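Local coordinates for YflH protein (Bacillus subtilis, PDB 3D0W) that is of unknown function but belongs to the DUF3243 family and folds as a small, all-helical protein with two chains in its assembly, at residues Y35-V40 / I59-Y63. Coordinates in Å, arbitrary orientation, origin at the centre of the assembly. Numbering follows the deposited sequence.
Sequences YLKKQV and ILGDY
Two alpha-helical pieces, 35-40 from the long helix 23-48 and 59-63 from the short helix 56-65, cross steeply: their N-to-C directions make 113° and their axes come no nearer than 9.8 Å. The nearest CA pair is V40 and I59, 6.1 Å apart, and here I59 (chi1 m, chi2 t), its CB directed at helix 23-48, sets CG2 3.5 Å from Q39 O and CD1 3.7 Å from V40 O. L60 is the next bump. In the m,t rotamer, L60 CD2 enters the hollow between L36 and V40, one turn apart, 4.3 Å from L36 CB and 3.9 Å from V40 CG2. This is plain helix-helix packing within an all-alpha fold, and helix 87-101 joins it, with L97 and V101 against L36 and V98 against L60. Y63, with chi1 t, reaches across to the first helix and fits among Y35, L36 and Q39. Y63 CE2 is 3.5 Å from L36 CD2 and Y63 CD1 3.2 Å from Q39 NE2, both approaching the ring obliquely, while Y63 OH sits at the edge of the Y35 ring, 3.8 Å from Y35 CE2. The two tyrosine rings meet obliquely, centroids 5.8 Å apart and planes at 79°, and Y35 OH is hydrogen-bonded to E68 in the loop following helix 56-65.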
ATOM      1  N   TYR A  35      -9.314  -6.673  10.087  1.00 29.56           N
ATOM      2  CA  TYR A  35      -8.394  -7.775  10.347  1.00 29.23           C
ATOM      3  C   TYR A  35      -7.089  -7.225  10.936  1.00 30.71           C
ATOM      4  O   TYR A  35      -6.503  -7.826  11.838  1.00 31.28           O
ATOM      5  CB  TYR A  35      -8.122  -8.539   9.042  1.00 30.19           C
ATOM      6  CG  TYR A  35      -7.108  -9.653   9.160  1.00 32.98           C
ATOM      7  CD1 TYR A  35      -7.312 -10.722  10.034  1.00 32.55           C
ATOM      8  CD2 TYR A  35      -5.934  -9.636   8.403  1.00 32.63           C
ATOM      9  CE1 TYR A  35      -6.374 -11.744  10.152  1.00 34.07           C
ATOM     10  CE2 TYR A  35      -4.990 -10.649   8.514  1.00 33.19           C
ATOM     11  CZ  TYR A  35      -5.215 -11.703   9.393  1.00 35.76           C
ATOM     12  OH  TYR A  35      -4.278 -12.709   9.519  1.00 36.00           O
ATOM     13  N   LEU A  36      -6.636  -6.081  10.430  1.00 28.34           N
ATOM     14  CA  LEU A  36      -5.412  -5.471  10.940  1.00 27.67           C
ATOM     15  C   LEU A  36      -5.667  -4.996  12.361  1.00 25.73           C
ATOM     16  O   LEU A  36      -4.844  -5.189  13.256  1.00 24.96           O
ATOM     17  CB  LEU A  36      -4.987  -4.284  10.063  1.00 25.84           C
ATOM     18  CG  LEU A  36      -4.598  -4.608   8.611  1.00 27.95           C
ATOM     19  CD1 LEU A  36      -4.059  -3.358   7.925  1.00 26.87           C
ATOM     20  CD2 LEU A  36      -3.560  -5.700   8.590  1.00 27.12           C
ATOM     21  N   LYS A  37      -6.816  -4.366  12.562  1.00 27.66           N
ATOM     22  CA  LYS A  37      -7.181  -3.885  13.881  1.00 29.38           C
ATOM     23  C   LYS A  37      -7.220  -5.079  14.847  1.00 30.02           C
ATOM     24  O   LYS A  37      -6.886  -4.938  16.022  1.00 30.38           O
ATOM     25  CB  LYS A  37      -8.538  -3.175  13.821  1.00 31.92           C
ATOM     26  CG  LYS A  37      -8.857  -2.347  15.056  1.00 36.92           C
ATOM     27  CD  LYS A  37     -10.046  -1.422  14.827  1.00 40.93           C
ATOM     28  CE  LYS A  37      -9.744  -0.380  13.755  1.00 43.95           C
ATOM     29  NZ  LYS A  37     -10.866   0.582  13.573  1.00 45.89           N
ATOM     30  N   LYS A  38      -7.605  -6.256  14.346  1.00 30.76           N
ATOM     31  CA  LYS A  38      -7.653  -7.469  15.171  1.00 32.24           C
ATOM     32  C   LYS A  38      -6.246  -7.859  15.591  1.00 31.13           C
ATOM     33  O   LYS A  38      -6.007  -8.222  16.748  1.00 28.77           O
ATOM     34  CB  LYS A  38      -8.275  -8.650  14.411  1.00 34.73           C
ATOM     35  CG  LYS A  38      -9.774  -8.550  14.173  1.00 41.28           C
ATOM     36  CD  LYS A  38     -10.504  -9.855  14.525  1.00 44.03           C
ATOM     37  CE  LYS A  38     -10.195 -10.999  13.559  1.00 46.46           C
ATOM     38  NZ  LYS A  38      -8.791 -11.502  13.642  1.00 48.23           N
ATOM     39  N   GLN A  39      -5.321  -7.794  14.633  1.00 29.16           N
ATOM     40  CA  GLN A  39      -3.919  -8.123  14.873  1.00 30.09           C
ATOM     41  C   GLN A  39      -3.369  -7.243  15.986  1.00 29.24           C
ATOM     42  O   GLN A  39      -2.712  -7.728  16.906  1.00 29.60           O
ATOM     43  CB  GLN A  39      -3.066  -7.864  13.624  1.00 32.68           C
ATOM     44  CG  GLN A  39      -3.550  -8.477  12.322  1.00 37.06           C
ATOM     45  CD  GLN A  39      -3.484  -9.982  12.323  1.00 38.90           C
ATOM     46  OE1 GLN A  39      -4.422 -10.655  12.742  1.00 43.94           O
ATOM     47  NE2 GLN A  39      -2.364 -10.524  11.862  1.00 40.67           N
ATOM     48  N   VAL A  40      -3.625  -5.941  15.870  1.00 27.84           N
ATOM     49  CA  VAL A  40      -3.145  -4.957  16.836  1.00 26.68           C
ATOM     50  C   VAL A  40      -3.694  -5.180  18.241  1.00 26.25           C
ATOM     51  O   VAL A  40      -2.929  -5.291  19.195  1.00 22.45           O
ATOM     52  CB  VAL A  40      -3.493  -3.517  16.384  1.00 27.00           C
ATOM     53  CG1 VAL A  40      -3.099  -2.518  17.465  1.00 28.55           C
ATOM     54  CG2 VAL A  40      -2.765  -3.194  15.079  1.00 29.06           C
ATOM     55  N   ILE A  59       3.718  -4.515  15.872  1.00 23.61           N
ATOM     56  CA  ILE A  59       2.807  -5.628  15.658  1.00 22.81           C
ATOM     57  C   ILE A  59       2.479  -5.817  14.176  1.00 21.96           C
ATOM     58  O   ILE A  59       2.508  -6.940  13.668  1.00 22.18           O
ATOM     59  CB  ILE A  59       1.510  -5.433  16.462  1.00 26.74           C
ATOM     60  CG1 ILE A  59       1.832  -5.448  17.963  1.00 26.06           C
ATOM     61  CG2 ILE A  59       0.515  -6.532  16.122  1.00 26.47           C
ATOM     62  CD1 ILE A  59       0.703  -4.906  18.847  1.00 25.21           C
ATOM     63  N   LEU A  60       2.178  -4.729  13.473  1.00 20.57           N
ATOM     64  CA  LEU A  60       1.867  -4.834  12.051  1.00 21.32           C
ATOM     65  C   LEU A  60       3.106  -5.272  11.264  1.00 20.27           C
ATOM     66  O   LEU A  60       2.994  -5.984  10.268  1.00 19.93           O
ATOM     67  CB  LEU A  60       1.319  -3.497  11.518  1.00 20.48           C
ATOM     68  CG  LEU A  60      -0.067  -3.115  12.065  1.00 24.15           C
ATOM     69  CD1 LEU A  60      -0.564  -1.819  11.439  1.00 22.95           C
ATOM     70  CD2 LEU A  60      -1.052  -4.242  11.757  1.00 24.20           C
ATOM     71  N   GLY A  61       4.284  -4.850  11.722  1.00 21.43           N
ATOM     72  CA  GLY A  61       5.523  -5.236  11.059  1.00 22.89           C
ATOM     73  C   GLY A  61       5.729  -6.738  11.178  1.00 23.33           C
ATOM     74  O   GLY A  61       6.059  -7.413  10.193  1.00 20.40           O
ATOM     75  N   ASP A  62       5.536  -7.264  12.388  1.00 23.21           N
ATOM     76  CA  ASP A  62       5.665  -8.699  12.615  1.00 24.73           C
ATOM     77  C   ASP A  62       4.650  -9.436  11.742  1.00 23.42           C
ATOM     78  O   ASP A  62       4.941 -10.502  11.198  1.00 26.81           O
ATOM     79  CB  ASP A  62       5.429  -9.049  14.090  1.00 25.78           C
ATOM     80  CG  ASP A  62       6.559  -8.579  14.995  1.00 31.49           C
ATOM     81  OD1 ASP A  62       7.665  -8.299  14.484  1.00 33.62           O
ATOM     82  OD2 ASP A  62       6.344  -8.502  16.223  1.00 36.93           O
ATOM     83  N   TYR A  63       3.459  -8.863  11.608  1.00 23.76           N
ATOM     84  CA  TYR A  63       2.403  -9.456  10.786  1.00 22.06           C
ATOM     85  C   TYR A  63       2.870  -9.597   9.333  1.00 22.53           C
ATOM     86  O   TYR A  63       2.788 -10.681   8.739  1.00 20.11           O
ATOM     87  CB  TYR A  63       1.142  -8.587  10.856  1.00 21.44           C
ATOM     88  CG  TYR A  63       0.206  -8.729   9.671  1.00 25.23           C
ATOM     89  CD1 TYR A  63      -0.427  -9.944   9.385  1.00 27.42           C
ATOM     90  CD2 TYR A  63      -0.040  -7.649   8.831  1.00 25.68           C
ATOM     91  CE1 TYR A  63      -1.280 -10.072   8.285  1.00 24.96           C
ATOM     92  CE2 TYR A  63      -0.887  -7.763   7.736  1.00 26.37           C
ATOM     93  CZ  TYR A  63      -1.503  -8.974   7.467  1.00 27.72           C
ATOM     94  OH  TYR A  63      -2.336  -9.070   6.378  1.00 29.84           O
TER